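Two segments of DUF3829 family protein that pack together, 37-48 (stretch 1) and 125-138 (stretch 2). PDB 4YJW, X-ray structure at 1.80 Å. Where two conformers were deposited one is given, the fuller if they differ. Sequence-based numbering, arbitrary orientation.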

ATOM      1  N   GLU A  37      -0.464  -7.154   9.927  1.00 14.49           N
ATOM      2  CA  GLU A  37       0.711  -7.831   9.359  1.00 13.04           C
ATOM      3  C   GLU A  37       1.902  -6.881   9.350  1.00 14.61           C
ATOM      4  O   GLU A  37       3.017  -7.297   9.660  1.00 12.17           O
ATOM      5  CB  GLU A  37       0.447  -8.348   7.938  1.00 14.19           C
ATOM      6  CG  GLU A  37       1.643  -9.103   7.369  1.00 15.08           C
ATOM      7  CD  GLU A  37       1.264  -9.904   6.143  1.00 23.64           C
ATOM      8  OE1 GLU A  37       1.109  -9.295   5.063  1.00 16.99           O
ATOM      9  OE2 GLU A  37       1.009 -11.117   6.288  1.00 20.69           O
ATOM     10  N   ILE A  38       1.658  -5.596   9.010  1.00 10.72           N
ATOM     11  CA  ILE A  38       2.723  -4.571   9.002  1.00 10.44           C
ATOM     12  C   ILE A  38       3.323  -4.471  10.414  1.00 13.70           C
ATOM     13  O   ILE A  38       4.559  -4.480  10.572  1.00 12.55           O
ATOM     14  CB  ILE A  38       2.151  -3.220   8.486  1.00 13.20           C
ATOM     15  CG1 ILE A  38       1.835  -3.343   6.966  1.00 13.02           C
ATOM     16  CG2 ILE A  38       3.142  -2.066   8.741  1.00 13.13           C
ATOM     17  CD1 ILE A  38       0.841  -2.304   6.425  1.00 17.76           C
ATOM     18  N   LYS A  39       2.460  -4.353  11.443  1.00 12.98           N
ATOM     19  CA  LYS A  39       2.931  -4.321  12.834  1.00 12.38           C
ATOM     20  C   LYS A  39       3.723  -5.577  13.196  1.00 15.80           C
ATOM     21  O   LYS A  39       4.712  -5.471  13.946  1.00 13.36           O
ATOM     22  CB  LYS A  39       1.745  -4.181  13.815  1.00 16.67           C
ATOM     23  CG  LYS A  39       1.071  -2.819  13.804  1.00 26.90           C
ATOM     24  CD  LYS A  39      -0.098  -2.865  14.806  1.00 35.25           C
ATOM     25  CE  LYS A  39      -1.223  -1.919  14.501  1.00 52.56           C
ATOM     26  NZ  LYS A  39      -2.394  -2.174  15.388  1.00 63.50           N
ATOM     27  N   ALA A  40       3.273  -6.774  12.721  1.00 12.58           N
ATOM     28  CA  ALA A  40       3.980  -8.038  13.025  1.00 13.28           C
ATOM     29  C   ALA A  40       5.379  -8.058  12.376  1.00 14.73           C
ATOM     30  O   ALA A  40       6.344  -8.485  13.009  1.00 13.78           O
ATOM     31  CB  ALA A  40       3.159  -9.245  12.566  1.00 14.37           C
ATOM     32  N   VAL A  41       5.493  -7.543  11.136  1.00 11.48           N
ATOM     33  CA  VAL A  41       6.791  -7.460  10.440  1.00 10.80           C
ATOM     34  C   VAL A  41       7.717  -6.497  11.214  1.00 12.68           C
ATOM     35  O   VAL A  41       8.889  -6.801  11.410  1.00 11.32           O
ATOM     36  CB  VAL A  41       6.619  -7.047   8.957  1.00 12.69           C
ATOM     37  CG1 VAL A  41       7.974  -6.642   8.342  1.00 13.28           C
ATOM     38  CG2 VAL A  41       5.986  -8.209   8.169  1.00 11.86           C
ATOM     39  N   LEU A  42       7.192  -5.380  11.704  1.00 11.49           N
ATOM     40  CA  LEU A  42       8.042  -4.474  12.504  1.00  9.67           C
ATOM     41  C   LEU A  42       8.559  -5.179  13.766  1.00 13.56           C
ATOM     42  O   LEU A  42       9.723  -5.055  14.089  1.00 13.26           O
ATOM     43  CB  LEU A  42       7.281  -3.199  12.868  1.00 10.17           C
ATOM     44  CG  LEU A  42       6.926  -2.271  11.694  1.00 13.40           C
ATOM     45  CD1 LEU A  42       6.060  -1.130  12.170  1.00 15.78           C
ATOM     46  CD2 LEU A  42       8.180  -1.685  11.043  1.00 16.45           C
ATOM     47  N   GLY A  43       7.714  -5.974  14.417  1.00 11.81           N
ATOM     48  CA  GLY A  43       8.147  -6.736  15.591  1.00 13.21           C
ATOM     49  C   GLY A  43       9.244  -7.739  15.244  1.00 15.41           C
ATOM     50  O   GLY A  43      10.205  -7.894  16.011  1.00 14.60           O
ATOM     51  N   TYR A  44       9.184  -8.342  14.034  1.00 11.19           N
ATOM     52  CA  TYR A  44      10.185  -9.315  13.579  1.00 11.30           C
ATOM     53  C   TYR A  44      11.530  -8.634  13.309  1.00 14.46           C
ATOM     54  O   TYR A  44      12.551  -9.312  13.298  1.00 12.96           O
ATOM     55  CB  TYR A  44       9.721 -10.081  12.323  1.00 11.03           C
ATOM     56  CG  TYR A  44       8.460 -10.889  12.529  1.00 11.91           C
ATOM     57  CD1 TYR A  44       8.196 -11.510  13.752  1.00 13.58           C
ATOM     58  CD2 TYR A  44       7.555 -11.079  11.493  1.00 12.47           C
ATOM     59  CE1 TYR A  44       7.022 -12.241  13.957  1.00 14.53           C
ATOM     60  CE2 TYR A  44       6.383 -11.822  11.681  1.00 13.76           C
ATOM     61  CZ  TYR A  44       6.125 -12.404  12.914  1.00 17.57           C
ATOM     62  OH  TYR A  44       4.964 -13.134  13.132  1.00 17.45           O
ATOM     63  N   LEU A  45      11.529  -7.296  13.144  1.00 12.09           N
ATOM     64  CA  LEU A  45      12.761  -6.528  12.923  1.00 11.65           C
ATOM     65  C   LEU A  45      13.446  -6.147  14.247  1.00 15.47           C
ATOM     66  O   LEU A  45      14.568  -5.597  14.236  1.00 14.51           O
ATOM     67  CB  LEU A  45      12.434  -5.256  12.119  1.00 12.12           C
ATOM     68  CG  LEU A  45      11.940  -5.456  10.698  1.00 16.09           C
ATOM     69  CD1 LEU A  45      11.272  -4.173  10.211  1.00 18.73           C
ATOM     70  CD2 LEU A  45      13.090  -5.786   9.747  1.00 15.99           C
ATOM     71  N   ASP A  46      12.795  -6.452  15.394  1.00 12.12           N
ATOM     72  CA  ASP A  46      13.355  -6.095  16.700  1.00 12.93           C
ATOM     73  C   ASP A  46      14.717  -6.737  16.955  1.00 15.97           C
ATOM     74  O   ASP A  46      14.968  -7.882  16.591  1.00 15.04           O
ATOM     75  CB  ASP A  46      12.400  -6.470  17.845  1.00 14.75           C
ATOM     76  CG  ASP A  46      12.841  -5.843  19.153  1.00 16.79           C
ATOM     77  OD1 ASP A  46      12.746  -4.606  19.274  1.00 18.88           O
ATOM     78  OD2 ASP A  46      13.392  -6.569  19.998  1.00 16.33           O
ATOM     79  N   GLN A  47      15.599  -5.968  17.583  1.00 14.99           N
ATOM     80  CA  GLN A  47      16.973  -6.345  17.907  1.00 15.51           C
ATOM     81  C   GLN A  47      17.056  -7.606  18.789  1.00 18.59           C
ATOM     82  O   GLN A  47      18.057  -8.312  18.741  1.00 17.75           O
ATOM     83  CB  GLN A  47      17.644  -5.161  18.647  1.00 16.52           C
ATOM     84  CG  GLN A  47      17.844  -3.901  17.767  1.00 19.65           C
ATOM     85  CD  GLN A  47      16.690  -2.910  17.721  1.00 22.10           C
ATOM     86  OE1 GLN A  47      15.514  -3.239  17.950  1.00 17.74           O
ATOM     87  NE2 GLN A  47      16.983  -1.683  17.292  1.00 17.19           N
ATOM     88  N   LYS A  48      16.022  -7.869  19.607  1.00 15.37           N
ATOM     89  CA  LYS A  48      16.035  -9.008  20.546  1.00 16.55           C
ATOM     90  C   LYS A  48      15.349 -10.267  19.980  1.00 20.79           C
ATOM     91  O   LYS A  48      15.292 -11.294  20.665  1.00 20.19           O
ATOM     92  CB  LYS A  48      15.390  -8.615  21.874  1.00 19.78           C
ATOM     93  CG  LYS A  48      16.251  -7.634  22.678  1.00 36.17           C
ATOM     94  CD  LYS A  48      15.584  -7.251  23.988  1.00 50.58           C
ATOM     95  CE  LYS A  48      16.397  -6.249  24.770  1.00 67.17           C
ATOM     96  NZ  LYS A  48      15.724  -5.868  26.044  1.00 80.44           N
TER
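Stretch 2 (125-138) KIRKEELLLSIALS

Stretch 2 is helical throughout, from Lys125 to Ser138, and runs nearly antiparallel to the helix that opens stretch 1: the two N-to-C directions differ by 166°, and the axes approach to 10.6 Å. At this separation the gap is filled by side chains from both stretches. The register follows from the direction. Ile38 lies across from Ser134, with CA atoms 6.6 Å apart; Leu42 faces Glu130, CA to CA 7.2 Å; and Leu45 faces Arg127, CA to CA 6.4 Å. Stretch 1 thus contributes residues spaced four and then three apart, stretch 2 the matching series in reverse, a spacing that keeps one face of the second helix against stretch 1, with Leu45 carrying the pattern past the first helix.

The apolar packing begins at Ile38, whose CA-to-CB bond points toward stretch 2. Its CG2 rests 3.6 Å from Ser134 CB, and its CD1 reaches Leu137 CD1 at 3.8 Å. At the other end of the contact Leu45 does similar work, with CD2 4.0 Å from Ile126 CG2 and CD1 3.5 Å from Glu130 CB. Between them, Leu42 starts sideways but its end comes nearer, so that its methyls make van der Waals contacts with a backbone carbonyl and a hydroxyl: CD2 lies 3.8 Å from Glu130 O and CD1 lies 3.6 Å from Ser134 OG.

Polar residues in this seam are accommodated in different ways. Ser134, small and in the p rotamer, turns its hydroxyl back on its own helix, where OG donates to Leu131 O at 2.7 Å; its CB is left to meet Ile38. Glu130 is buried and presents its aliphatic CB to the leucines, while its OE1 is hydrogen-bonded elsewhere in the structure.

One hydrogen bond crosses between the stretches, and it falls where the first helix has given way to loop. Arg127 NE donates to Leu45 O over 2.8 Å, with an N-H...O angle of 149°, and the carbonyl sits at the edge of the guanidinium, near its plane. Leu45 is therefore held twice, by its side chain in the apolar seam and by its backbone oxygen. Gln47 covers one face of the guanidinium, its CG 3.6 Å from Arg127 NH1. Arg127 also has the largest area covered by the other stretch, 92 Å² within a contact that buries 498 Å² in all. The rule to read here is economical: aliphatic packing along the contact, and a long arginine closing the end on a loop carbonyl.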

ATOM      1  N   LYS A 125      19.807   0.179   8.970  1.00 17.56           N
ATOM      2  CA  LYS A 125      19.293   0.913   7.794  1.00 18.62           C
ATOM      3  C   LYS A 125      17.875   0.428   7.457  1.00 17.97           C
ATOM      4  O   LYS A 125      16.975   1.232   7.190  1.00 17.64           O
ATOM      5  CB  LYS A 125      20.242   0.694   6.602  1.00 23.53           C
ATOM      6  CG  LYS A 125      19.851   1.457   5.338  1.00 33.18           C
ATOM      7  CD  LYS A 125      20.939   1.322   4.271  1.00 43.68           C
ATOM      8  CE  LYS A 125      20.554   1.966   2.952  1.00 52.86           C
ATOM      9  NZ  LYS A 125      20.609   3.449   3.017  1.00 60.09           N
ATOM     10  N   ILE A 126      17.689  -0.902   7.444  1.00 13.08           N
ATOM     11  CA  ILE A 126      16.401  -1.523   7.134  1.00 13.92           C
ATOM     12  C   ILE A 126      15.376  -1.179   8.220  1.00 16.77           C
ATOM     13  O   ILE A 126      14.256  -0.795   7.882  1.00 14.97           O
ATOM     14  CB  ILE A 126      16.531  -3.067   6.927  1.00 15.54           C
ATOM     15  CG1 ILE A 126      17.279  -3.359   5.600  1.00 17.36           C
ATOM     16  CG2 ILE A 126      15.124  -3.738   6.933  1.00 14.46           C
ATOM     17  CD1 ILE A 126      17.658  -4.883   5.313  1.00 22.99           C
ATOM     18  N   ARG A 127      15.752  -1.268   9.503  1.00 14.75           N
ATOM     19  CA  ARG A 127      14.791  -0.931  10.590  1.00 13.98           C
ATOM     20  C   ARG A 127      14.265   0.499  10.437  1.00 17.11           C
ATOM     21  O   ARG A 127      13.062   0.741  10.592  1.00 15.73           O
ATOM     22  CB  ARG A 127      15.448  -1.092  11.982  1.00 14.90           C
ATOM     23  CG  ARG A 127      15.666  -2.563  12.350  1.00 13.91           C
ATOM     24  CD  ARG A 127      16.668  -2.683  13.484  1.00 16.65           C
ATOM     25  NE  ARG A 127      16.919  -4.100  13.738  1.00 15.34           N
ATOM     26  CZ  ARG A 127      18.066  -4.609  14.155  1.00 17.61           C
ATOM     27  NH1 ARG A 127      19.112  -3.814  14.389  1.00 15.59           N
ATOM     28  NH2 ARG A 127      18.177  -5.910  14.368  1.00 15.69           N
ATOM     29  N   LYS A 128      15.156   1.462  10.169  1.00 15.21           N
ATOM     30  CA  LYS A 128      14.727   2.856  10.049  1.00 14.65           C
ATOM     31  C   LYS A 128      13.774   3.045   8.855  1.00 19.07           C
ATOM     32  O   LYS A 128      12.753   3.735   8.962  1.00 19.55           O
ATOM     33  CB  LYS A 128      15.949   3.784   9.915  1.00 17.29           C
ATOM     34  CG  LYS A 128      16.801   3.887  11.200  1.00 18.21           C
ATOM     35  CD  LYS A 128      17.912   4.939  11.021  1.00 25.60           C
ATOM     36  CE  LYS A 128      19.048   4.425  10.171  1.00 20.40           C
ATOM     37  NZ  LYS A 128      20.188   5.385  10.146  1.00 20.21           N
ATOM     38  N   GLU A 129      14.105   2.424   7.726  1.00 16.87           N
ATOM     39  CA  GLU A 129      13.329   2.550   6.489  1.00 17.68           C
ATOM     40  C   GLU A 129      11.986   1.857   6.621  1.00 19.14           C
ATOM     41  O   GLU A 129      10.976   2.414   6.185  1.00 19.16           O
ATOM     42  CB  GLU A 129      14.118   1.984   5.312  1.00 20.17           C
ATOM     43  CG  GLU A 129      13.472   2.216   3.945  1.00 36.16           C
ATOM     44  CD  GLU A 129      13.307   3.636   3.426  1.00 62.66           C
ATOM     45  OE1 GLU A 129      14.097   4.529   3.816  1.00 55.90           O
ATOM     46  OE2 GLU A 129      12.402   3.842   2.584  1.00 54.59           O
ATOM     47  N   GLU A 130      11.958   0.676   7.261  1.00 15.03           N
ATOM     48  CA  GLU A 130      10.697  -0.066   7.465  1.00 13.57           C
ATOM     49  C   GLU A 130       9.735   0.731   8.341  1.00 17.67           C
ATOM     50  O   GLU A 130       8.528   0.706   8.091  1.00 17.65           O
ATOM     51  CB  GLU A 130      10.964  -1.454   8.077  1.00 13.26           C
ATOM     52  CG  GLU A 130      11.699  -2.383   7.130  1.00 13.07           C
ATOM     53  CD  GLU A 130      10.858  -2.819   5.952  1.00 19.35           C
ATOM     54  OE1 GLU A 130      10.784  -2.048   4.970  1.00 15.93           O
ATOM     55  OE2 GLU A 130      10.325  -3.949   5.988  1.00 14.08           O
ATOM     56  N   LEU A 131      10.255   1.447   9.364  1.00 14.29           N
ATOM     57  CA  LEU A 131       9.384   2.255  10.233  0.50 15.07           C
ATOM     58  C   LEU A 131       8.745   3.383   9.406  1.00 19.55           C
ATOM     59  O   LEU A 131       7.532   3.604   9.484  1.00 18.33           O
ATOM     60  CB  LEU A 131      10.145   2.812  11.468  0.50 15.51           C
ATOM     61  CG  LEU A 131       9.306   3.679  12.449  0.50 20.15           C
ATOM     62  CD1 LEU A 131       8.200   2.870  13.133  0.50 18.84           C
ATOM     63  CD2 LEU A 131      10.182   4.392  13.466  0.50 23.56           C
ATOM     64  N   LEU A 132       9.542   4.058   8.588  1.00 17.48           N
ATOM     65  CA  LEU A 132       9.039   5.141   7.741  1.00 17.63           C
ATOM     66  C   LEU A 132       8.002   4.623   6.735  1.00 20.73           C
ATOM     67  O   LEU A 132       6.945   5.239   6.580  1.00 19.86           O
ATOM     68  CB  LEU A 132      10.205   5.787   7.007  1.00 18.84           C
ATOM     69  CG  LEU A 132      11.122   6.672   7.861  1.00 25.35           C
ATOM     70  CD1 LEU A 132      12.241   7.239   7.016  1.00 26.75           C
ATOM     71  CD2 LEU A 132      10.334   7.812   8.547  1.00 27.58           C
ATOM     72  N   LEU A 133       8.285   3.466   6.097  1.00 17.14           N
ATOM     73  CA  LEU A 133       7.372   2.840   5.129  1.00 16.32           C
ATOM     74  C   LEU A 133       6.057   2.445   5.775  1.00 20.79           C
ATOM     75  O   LEU A 133       5.002   2.636   5.156  1.00 19.30           O
ATOM     76  CB  LEU A 133       8.020   1.600   4.463  1.00 15.35           C
ATOM     77  CG  LEU A 133       9.095   1.904   3.403  1.00 19.41           C
ATOM     78  CD1 LEU A 133       9.899   0.649   3.080  1.00 18.97           C
ATOM     79  CD2 LEU A 133       8.467   2.497   2.108  1.00 22.73           C
ATOM     80  N   SER A 134       6.099   1.918   7.016  1.00 17.37           N
ATOM     81  CA  SER A 134       4.874   1.482   7.710  1.00 17.99           C
ATOM     82  C   SER A 134       3.907   2.651   7.944  1.00 22.79           C
ATOM     83  O   SER A 134       2.694   2.482   7.806  1.00 23.16           O
ATOM     84  CB  SER A 134       5.208   0.809   9.036  1.00 21.74           C
ATOM     85  OG  SER A 134       5.680   1.713  10.022  1.00 25.22           O
ATOM     86  N   ILE A 135       4.441   3.826   8.296  1.00 19.88           N
ATOM     87  CA  ILE A 135       3.635   5.046   8.499  1.00 20.17           C
ATOM     88  C   ILE A 135       3.054   5.487   7.145  1.00 25.82           C
ATOM     89  O   ILE A 135       1.853   5.770   7.052  1.00 24.72           O
ATOM     90  CB  ILE A 135       4.484   6.171   9.167  1.00 23.77           C
ATOM     91  CG1 ILE A 135       4.959   5.729  10.563  1.00 23.44           C
ATOM     92  CG2 ILE A 135       3.697   7.506   9.236  1.00 26.38           C
ATOM     93  CD1 ILE A 135       6.176   6.500  11.115  1.00 29.45           C
ATOM     94  N   ALA A 136       3.906   5.514   6.094  1.00 22.87           N
ATOM     95  CA  ALA A 136       3.538   5.947   4.743  1.00 23.01           C
ATOM     96  C   ALA A 136       2.456   5.057   4.111  1.00 26.18           C
ATOM     97  O   ALA A 136       1.569   5.588   3.447  1.00 25.63           O
ATOM     98  CB  ALA A 136       4.771   5.989   3.850  1.00 23.82           C
ATOM     99  N   LEU A 137       2.487   3.721   4.362  1.00 21.05           N
ATOM    100  CA  LEU A 137       1.480   2.797   3.822  1.00 19.89           C
ATOM    101  C   LEU A 137       0.085   3.171   4.308  1.00 23.68           C
ATOM    102  O   LEU A 137      -0.838   3.223   3.507  1.00 23.96           O
ATOM    103  CB  LEU A 137       1.796   1.339   4.212  1.00 18.65           C
ATOM    104  CG  LEU A 137       3.064   0.755   3.593  1.00 21.82           C
ATOM    105  CD1 LEU A 137       3.364  -0.618   4.168  1.00 20.60           C
ATOM    106  CD2 LEU A 137       2.961   0.672   2.091  1.00 22.83           C
ATOM    107  N   SER A 138      -0.060   3.447   5.607  1.00 20.66           N
ATOM    108  CA  SER A 138      -1.348   3.844   6.193  1.00 20.94           C
ATOM    109  C   SER A 138      -1.771   5.252   5.704  1.00 26.40           C
ATOM    110  O   SER A 138      -2.978   5.499   5.535  1.00 25.36           O
ATOM    111  CB  SER A 138      -1.260   3.808   7.716  1.00 24.40           C
ATOM    112  OG  SER A 138      -1.376   2.465   8.160  1.00 26.33           O
TER